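Local coordinates for protein aldose 1-epimerase (Caenorhabditis elegans, PDB 1LUR) that probably interconverts the alpha and beta anomers of aldose sugars such as galactose, at residues N19-T24 and D149-I154; R76-T81 and G96-H101. All blocks are in the same frame, centred on the assembly; numbering follows the deposited sequence.

Contact 1 (N19-T24 and D149-I154); sequences NKQGLT and DRNQLI
N151 is met by N19 and Q21 at its OD1 and by L23 at its backbone. OD1 accepts a hydrogen bond from N19 ND2 at 3.1 Å. The two side chains cross at about a right angle with their amide planes 62° apart, and OD1 lies close to the amide plane of the N19 donor. L23 supplies the apolar part: with CG anti to the backbone N (chi1 170°), its CD2 lies 3.6 Å from N151 C, and the same side chain touches L37, V147 and F335 between the facing sheets. Q21, on the exposed side, brings its CB 3.6 Å from N151 OD1. Its OE1 sits 3.0 Å from D149 O, a pairing of two acceptors that leaves the modelled amide orientation doubtful. N19 is itself fixed by its own loop: OD1 takes the N-H of L23 at 2.9 Å and, in a weak Asx-turn bond, that of Q21, while ND2 also donates to N148 O. Both ends of one asparagine amide are thus engaged, OD1 shaping the turn between strands 15-18 and 24-28 and ND2 joining it to the turn that precedes strand 152-160, with L23 packed on the interior side.

Contact 2 (R76-T81 and G96-H101); sequences RIKNST and GPHYLH
L100 CD1 lies over the centre of the R76 guanidinium, 4.0 Å above its plane, and over the centre of the H101 ring, CG being anti to the backbone N (chi1 179°). At the guanidinium edge comes H98 CD2, the two planes being 82° apart, while R76 CD approaches that same CD2 at 3.9 Å. The H98 ring carries P97 CG over one face and meets the backbone N of N79 at its edge, in plane. That N-H donates to ND1 at 2.9 Å and 169°, a nearly straight bond, and the N79 amide runs alongside. On the other face of the two-strand sheet, I77 and Y99 form an antiparallel hydrogen-bonded pair. S80, whose N closes the turn onto I77 O, donates from OG to P97 O at 2.9 Å. An alanine in place of H98 would probably leave the N79 N-H without its acceptor and T201 OG1 without its ring partner, freeing the turn to shift. R76 and H101, whose ring meets that of H172, probably line the sugar pocket as in other GalM-type mutarotases. With ND1 accepting and NE2 bonded to T201, the H98 imidazole is probably neutral, a polar bridge between the turn and the loop carrying T201.

In the fold
From the N terminus, strand 15-18 runs into the turn 19-24, whose partner, 149-154, arrives only after 124 intervening residues. Contact 1 therefore closes a long loop, and contact 2 is nested wholly inside it: 76-81 and 96-101 enclose 14 residues, among them strand 87-90. The long closure ties the four-stranded sheet containing 15-18 and 24-28 to the nine-stranded sheet containing 152-160; the short one pairs strands 76-77 and 99-100 as a small sheet of their own. The centres of the two contacts lie about 37 Å apart, on opposite sides of the chain's centre, and their nearest atoms about 18 Å apart. The pair illustrates how distant and local closures can fasten separate regions of one mutarotase-like fold.

Contact 1 (N19-T24 and D149-I154)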
ATOM      1  N   ASN A  19       0.945  -3.583 -21.193  1.00 32.52           N
ATOM      2  CA  ASN A  19       1.708  -4.628 -21.854  1.00 32.87           C
ATOM      3  C   ASN A  19       0.942  -4.973 -23.130  1.00 33.07           C
ATOM      4  O   ASN A  19       0.063  -4.220 -23.546  1.00 33.45           O
ATOM      5  CB  ASN A  19       1.866  -5.862 -20.962  1.00 32.48           C
ATOM      6  CG  ASN A  19       0.550  -6.499 -20.600  1.00 33.24           C
ATOM      7  OD1 ASN A  19      -0.513  -6.090 -21.077  1.00 35.09           O
ATOM      8  ND2 ASN A  19       0.608  -7.519 -19.751  1.00 34.47           N
ATOM      9  N   LYS A  20       1.264  -6.102 -23.743  1.00 34.87           N
ATOM     10  CA  LYS A  20       0.590  -6.502 -24.973  1.00 37.66           C
ATOM     11  C   LYS A  20      -0.510  -7.545 -24.788  1.00 38.27           C
ATOM     12  O   LYS A  20      -1.077  -8.021 -25.773  1.00 37.98           O
ATOM     13  CB  LYS A  20       1.621  -7.039 -25.966  1.00 39.19           C
ATOM     14  CG  LYS A  20       2.703  -6.054 -26.367  1.00 41.97           C
ATOM     15  CD  LYS A  20       2.158  -4.974 -27.279  1.00 47.10           C
ATOM     16  CE  LYS A  20       3.293  -4.204 -27.937  1.00 48.65           C
ATOM     17  NZ  LYS A  20       4.211  -5.139 -28.652  1.00 51.75           N
ATOM     18  N   GLN A  21      -0.822  -7.890 -23.541  1.00 39.54           N
ATOM     19  CA  GLN A  21      -1.857  -8.886 -23.275  1.00 39.90           C
ATOM     20  C   GLN A  21      -3.147  -8.384 -22.635  1.00 39.87           C
ATOM     21  O   GLN A  21      -3.965  -9.189 -22.185  1.00 41.05           O
ATOM     22  CB  GLN A  21      -1.295 -10.021 -22.414  1.00 42.61           C
ATOM     23  CG  GLN A  21      -0.300 -10.917 -23.130  1.00 46.32           C
ATOM     24  CD  GLN A  21       1.063 -10.283 -23.252  1.00 49.10           C
ATOM     25  OE1 GLN A  21       1.791 -10.161 -22.266  1.00 51.67           O
ATOM     26  NE2 GLN A  21       1.417  -9.865 -24.460  1.00 51.29           N
ATOM     27  N   GLY A  22      -3.340  -7.073 -22.585  1.00 38.10           N
ATOM     28  CA  GLY A  22      -4.559  -6.561 -21.988  1.00 36.43           C
ATOM     29  C   GLY A  22      -4.463  -6.068 -20.555  1.00 36.68           C
ATOM     30  O   GLY A  22      -5.471  -6.024 -19.854  1.00 37.80           O
ATOM     31  N   LEU A  23      -3.259  -5.716 -20.112  1.00 35.32           N
ATOM     32  CA  LEU A  23      -3.043  -5.215 -18.752  1.00 34.22           C
ATOM     33  C   LEU A  23      -2.642  -3.752 -18.878  1.00 33.65           C
ATOM     34  O   LEU A  23      -1.650  -3.432 -19.528  1.00 35.28           O
ATOM     35  CB  LEU A  23      -1.924  -5.995 -18.051  1.00 33.52           C
ATOM     36  CG  LEU A  23      -1.399  -5.464 -16.707  1.00 33.82           C
ATOM     37  CD1 LEU A  23      -2.506  -5.461 -15.653  1.00 30.38           C
ATOM     38  CD2 LEU A  23      -0.240  -6.341 -16.251  1.00 35.46           C
ATOM     39  N   THR A  24      -3.417  -2.863 -18.272  1.00 33.27           N
ATOM     40  CA  THR A  24      -3.117  -1.443 -18.336  1.00 34.91           C
ATOM     41  C   THR A  24      -3.120  -0.833 -16.934  1.00 34.58           C
ATOM     42  O   THR A  24      -3.911  -1.217 -16.076  1.00 35.50           O
ATOM     43  CB  THR A  24      -4.152  -0.693 -19.221  1.00 35.81           C
ATOM     44  OG1 THR A  24      -4.178  -1.282 -20.527  1.00 37.11           O
ATOM     45  CG2 THR A  24      -3.781   0.777 -19.363  1.00 36.75           C
ATOM     46  N   ASP A 149       5.084  -8.750 -19.829  1.00 35.13           N
ATOM     47  CA  ASP A 149       4.404  -9.809 -20.574  1.00 37.39           C
ATOM     48  C   ASP A 149       3.910 -10.964 -19.715  1.00 37.22           C
ATOM     49  O   ASP A 149       3.204 -11.844 -20.199  1.00 37.46           O
ATOM     50  CB  ASP A 149       5.323 -10.352 -21.679  1.00 39.87           C
ATOM     51  CG  ASP A 149       6.693 -10.749 -21.158  1.00 42.99           C
ATOM     52  OD1 ASP A 149       6.770 -11.546 -20.198  1.00 45.65           O
ATOM     53  OD2 ASP A 149       7.701 -10.261 -21.712  1.00 47.62           O
ATOM     54  N   ARG A 150       4.291 -10.967 -18.442  1.00 37.20           N
ATOM     55  CA  ARG A 150       3.872 -12.021 -17.529  1.00 36.11           C
ATOM     56  C   ARG A 150       2.627 -11.547 -16.783  1.00 33.81           C
ATOM     57  O   ARG A 150       2.209 -12.153 -15.798  1.00 34.14           O
ATOM     58  CB  ARG A 150       4.997 -12.329 -16.539  1.00 37.75           C
ATOM     59  CG  ARG A 150       6.291 -12.804 -17.192  1.00 42.48           C
ATOM     60  CD  ARG A 150       7.414 -12.901 -16.167  1.00 45.17           C
ATOM     61  NE  ARG A 150       7.050 -13.761 -15.044  1.00 49.69           N
ATOM     62  CZ  ARG A 150       7.759 -13.876 -13.923  1.00 52.15           C
ATOM     63  NH1 ARG A 150       8.882 -13.182 -13.764  1.00 51.87           N
ATOM     64  NH2 ARG A 150       7.342 -14.686 -12.956  1.00 52.51           N
ATOM     65  N   ASN A 151       2.031 -10.464 -17.272  1.00 32.07           N
ATOM     66  CA  ASN A 151       0.833  -9.884 -16.664  1.00 31.45           C
ATOM     67  C   ASN A 151       1.091  -9.479 -15.225  1.00 30.61           C
ATOM     68  O   ASN A 151       0.249  -9.678 -14.341  1.00 29.98           O
ATOM     69  CB  ASN A 151      -0.347 -10.853 -16.712  1.00 33.83           C
ATOM     70  CG  ASN A 151      -0.919 -10.996 -18.098  1.00 35.80           C
ATOM     71  OD1 ASN A 151      -1.038 -10.016 -18.832  1.00 36.29           O
ATOM     72  ND2 ASN A 151      -1.295 -12.217 -18.463  1.00 38.14           N
ATOM     73  N   GLN A 152       2.264  -8.907 -14.999  1.00 29.77           N
ATOM     74  CA  GLN A 152       2.639  -8.467 -13.668  1.00 29.85           C
ATOM     75  C   GLN A 152       2.811  -6.960 -13.593  1.00 29.63           C
ATOM     76  O   GLN A 152       3.209  -6.310 -14.565  1.00 29.09           O
ATOM     77  CB  GLN A 152       3.965  -9.096 -13.242  1.00 31.78           C
ATOM     78  CG  GLN A 152       4.030 -10.602 -13.320  1.00 32.71           C
ATOM     79  CD  GLN A 152       5.375 -11.120 -12.873  1.00 33.54           C
ATOM     80  OE1 GLN A 152       6.414 -10.616 -13.299  1.00 33.39           O
ATOM     81  NE2 GLN A 152       5.367 -12.133 -12.011  1.00 31.87           N
ATOM     82  N   LEU A 153       2.492  -6.413 -12.429  1.00 27.97           N
ATOM     83  CA  LEU A 153       2.625  -4.990 -12.183  1.00 26.63           C
ATOM     84  C   LEU A 153       3.735  -5.013 -11.140  1.00 26.74           C
ATOM     85  O   LEU A 153       3.586  -5.629 -10.080  1.00 27.18           O
ATOM     86  CB  LEU A 153       1.362  -4.384 -11.569  1.00 25.80           C
ATOM     87  CG  LEU A 153       1.584  -2.974 -10.996  1.00 26.92           C
ATOM     88  CD1 LEU A 153       1.952  -2.001 -12.118  1.00 30.69           C
ATOM     89  CD2 LEU A 153       0.325  -2.505 -10.285  1.00 29.84           C
ATOM     90  N   ILE A 154       4.860  -4.394 -11.459  1.00 25.75           N
ATOM     91  CA  ILE A 154       5.977  -4.360 -10.529  1.00 26.51           C
ATOM     92  C   ILE A 154       6.147  -2.959  -9.962  1.00 26.28           C
ATOM     93  O   ILE A 154       6.224  -1.978 -10.712  1.00 25.02           O
ATOM     94  CB  ILE A 154       7.295  -4.765 -11.223  1.00 27.66           C
ATOM     95  CG1 ILE A 154       7.220  -6.228 -11.668  1.00 28.40           C
ATOM     96  CG2 ILE A 154       8.473  -4.538 -10.280  1.00 27.90           C
ATOM     97  CD1 ILE A 154       8.402  -6.674 -12.500  1.00 31.40           C
TER

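Contact 2 (R76-T81 and G96-H101)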
ATOM      1  N   ARG A  76       1.046   4.393  11.306  1.00 25.44           N
ATOM      2  CA  ARG A  76       1.280   5.220  12.473  1.00 25.30           C
ATOM      3  C   ARG A  76       2.561   5.258  13.274  1.00 24.73           C
ATOM      4  O   ARG A  76       3.267   4.265  13.415  1.00 26.96           O
ATOM      5  CB  ARG A  76       0.149   4.944  13.466  1.00 25.60           C
ATOM      6  CG  ARG A  76      -1.239   4.984  12.838  1.00 26.11           C
ATOM      7  CD  ARG A  76      -2.308   4.499  13.808  1.00 28.11           C
ATOM      8  NE  ARG A  76      -3.643   4.636  13.237  1.00 28.48           N
ATOM      9  CZ  ARG A  76      -4.102   3.913  12.219  1.00 31.58           C
ATOM     10  NH1 ARG A  76      -3.336   2.991  11.654  1.00 32.37           N
ATOM     11  NH2 ARG A  76      -5.328   4.117  11.759  1.00 32.30           N
ATOM     12  N   ILE A  77       2.820   6.449  13.812  1.00 24.19           N
ATOM     13  CA  ILE A  77       3.972   6.725  14.658  1.00 24.15           C
ATOM     14  C   ILE A  77       3.177   6.920  15.956  1.00 25.01           C
ATOM     15  O   ILE A  77       2.443   7.902  16.092  1.00 23.07           O
ATOM     16  CB  ILE A  77       4.672   8.058  14.333  1.00 26.00           C
ATOM     17  CG1 ILE A  77       5.359   7.995  12.964  1.00 24.87           C
ATOM     18  CG2 ILE A  77       5.679   8.370  15.434  1.00 23.50           C
ATOM     19  CD1 ILE A  77       6.455   6.965  12.857  1.00 27.53           C
ATOM     20  N   LYS A  78       3.307   5.980  16.888  1.00 25.39           N
ATOM     21  CA  LYS A  78       2.587   6.050  18.157  1.00 27.64           C
ATOM     22  C   LYS A  78       2.725   7.367  18.901  1.00 26.77           C
ATOM     23  O   LYS A  78       3.827   7.794  19.241  1.00 26.85           O
ATOM     24  CB  LYS A  78       3.011   4.898  19.064  1.00 28.87           C
ATOM     25  CG  LYS A  78       2.209   4.788  20.355  1.00 31.53           C
ATOM     26  CD  LYS A  78       2.527   3.480  21.080  1.00 34.26           C
ATOM     27  CE  LYS A  78       2.058   3.514  22.536  1.00 37.65           C
ATOM     28  NZ  LYS A  78       0.605   3.826  22.656  1.00 38.19           N
ATOM     29  N   ASN A  79       1.583   8.004  19.141  1.00 27.18           N
ATOM     30  CA  ASN A  79       1.519   9.282  19.841  1.00 27.19           C
ATOM     31  C   ASN A  79       2.328  10.397  19.190  1.00 26.79           C
ATOM     32  O   ASN A  79       2.781  11.329  19.854  1.00 23.62           O
ATOM     33  CB  ASN A  79       1.927   9.102  21.305  1.00 30.25           C
ATOM     34  CG  ASN A  79       0.984   8.157  22.053  1.00 33.15           C
ATOM     35  OD1 ASN A  79      -0.204   8.074  21.733  1.00 33.98           O
ATOM     36  ND2 ASN A  79       1.505   7.454  23.051  1.00 33.44           N
ATOM     37  N   SER A  80       2.495  10.305  17.877  1.00 26.21           N
ATOM     38  CA  SER A  80       3.239  11.316  17.140  1.00 26.80           C
ATOM     39  C   SER A  80       4.610  11.649  17.712  1.00 27.18           C
ATOM     40  O   SER A  80       5.085  12.774  17.557  1.00 25.63           O
ATOM     41  CB  SER A  80       2.413  12.603  17.064  1.00 26.73           C
ATOM     42  OG  SER A  80       1.139  12.363  16.492  1.00 30.97           O
ATOM     43  N   THR A  81       5.241  10.681  18.371  1.00 26.78           N
ATOM     44  CA  THR A  81       6.557  10.907  18.948  1.00 27.33           C
ATOM     45  C   THR A  81       7.429   9.668  18.788  1.00 27.22           C
ATOM     46  O   THR A  81       6.933   8.544  18.849  1.00 28.83           O
ATOM     47  CB  THR A  81       6.471  11.219  20.447  1.00 29.37           C
ATOM     48  OG1 THR A  81       5.428  12.178  20.676  1.00 33.70           O
ATOM     49  CG2 THR A  81       7.802  11.787  20.940  1.00 29.32           C
ATOM     50  N   GLY A  96      -6.026  11.180  15.172  1.00 37.11           N
ATOM     51  CA  GLY A  96      -6.165  10.814  16.561  1.00 34.36           C
ATOM     52  C   GLY A  96      -4.922  11.400  17.193  1.00 34.15           C
ATOM     53  O   GLY A  96      -4.460  12.459  16.762  1.00 35.74           O
ATOM     54  N   PRO A  97      -4.345  10.744  18.202  1.00 32.35           N
ATOM     55  CA  PRO A  97      -3.135  11.267  18.841  1.00 31.16           C
ATOM     56  C   PRO A  97      -1.873  10.855  18.061  1.00 29.77           C
ATOM     57  O   PRO A  97      -0.769  11.303  18.362  1.00 28.95           O
ATOM     58  CB  PRO A  97      -3.180  10.613  20.207  1.00 32.41           C
ATOM     59  CG  PRO A  97      -3.717   9.246  19.876  1.00 31.73           C
ATOM     60  CD  PRO A  97      -4.862   9.571  18.931  1.00 32.82           C
ATOM     61  N   HIS A  98      -2.057  10.021  17.043  1.00 28.91           N
ATOM     62  CA  HIS A  98      -0.931   9.547  16.239  1.00 27.23           C
ATOM     63  C   HIS A  98      -0.623  10.338  14.963  1.00 27.44           C
ATOM     64  O   HIS A  98      -1.395  11.211  14.550  1.00 27.32           O
ATOM     65  CB  HIS A  98      -1.169   8.075  15.885  1.00 25.57           C
ATOM     66  CG  HIS A  98      -1.687   7.254  17.026  1.00 26.99           C
ATOM     67  ND1 HIS A  98      -1.029   7.151  18.232  1.00 25.35           N
ATOM     68  CD2 HIS A  98      -2.805   6.497  17.143  1.00 27.09           C
ATOM     69  CE1 HIS A  98      -1.716   6.366  19.043  1.00 27.46           C
ATOM     70  NE2 HIS A  98      -2.798   5.957  18.407  1.00 27.26           N
ATOM     71  N   TYR A  99       0.519  10.012  14.350  1.00 24.83           N
ATOM     72  CA  TYR A  99       0.988  10.647  13.117  1.00 24.59           C
ATOM     73  C   TYR A  99       0.882   9.565  12.046  1.00 25.71           C
ATOM     74  O   TYR A  99       1.703   8.644  11.992  1.00 24.87           O
ATOM     75  CB  TYR A  99       2.443  11.090  13.264  1.00 22.14           C
ATOM     76  CG  TYR A  99       2.876  12.132  12.265  1.00 23.53           C
ATOM     77  CD1 TYR A  99       2.215  13.362  12.188  1.00 20.98           C
ATOM     78  CD2 TYR A  99       3.975  11.922  11.430  1.00 21.14           C
ATOM     79  CE1 TYR A  99       2.634  14.353  11.322  1.00 22.67           C
ATOM     80  CE2 TYR A  99       4.407  12.918  10.547  1.00 21.99           C
ATOM     81  CZ  TYR A  99       3.728  14.135  10.506  1.00 23.25           C
ATOM     82  OH  TYR A  99       4.152  15.146   9.674  1.00 24.34           O
ATOM     83  N   LEU A 100      -0.120   9.698  11.185  1.00 26.50           N
ATOM     84  CA  LEU A 100      -0.376   8.740  10.118  1.00 24.35           C
ATOM     85  C   LEU A 100       0.116   9.049   8.709  1.00 23.80           C
ATOM     86  O   LEU A 100      -0.055  10.152   8.197  1.00 23.59           O
ATOM     87  CB  LEU A 100      -1.885   8.479  10.062  1.00 27.49           C
ATOM     88  CG  LEU A 100      -2.442   7.517   9.012  1.00 27.93           C
ATOM     89  CD1 LEU A 100      -2.162   6.090   9.425  1.00 28.01           C
ATOM     90  CD2 LEU A 100      -3.946   7.732   8.882  1.00 32.46           C
ATOM     91  N   HIS A 101       0.715   8.037   8.083  1.00 23.56           N
ATOM     92  CA  HIS A 101       1.237   8.145   6.727  1.00 22.44           C
ATOM     93  C   HIS A 101       2.093   9.355   6.410  1.00 21.99           C
ATOM     94  O   HIS A 101       1.902   9.998   5.376  1.00 23.09           O
ATOM     95  CB  HIS A 101       0.087   8.079   5.716  1.00 23.29           C
ATOM     96  CG  HIS A 101      -0.749   6.844   5.832  1.00 25.96           C
ATOM     97  ND1 HIS A 101      -0.208   5.602   6.086  1.00 25.99           N
ATOM     98  CD2 HIS A 101      -2.082   6.654   5.689  1.00 26.41           C
ATOM     99  CE1 HIS A 101      -1.171   4.698   6.091  1.00 27.37           C
ATOM    100  NE2 HIS A 101      -2.319   5.310   5.853  1.00 27.14           N
TER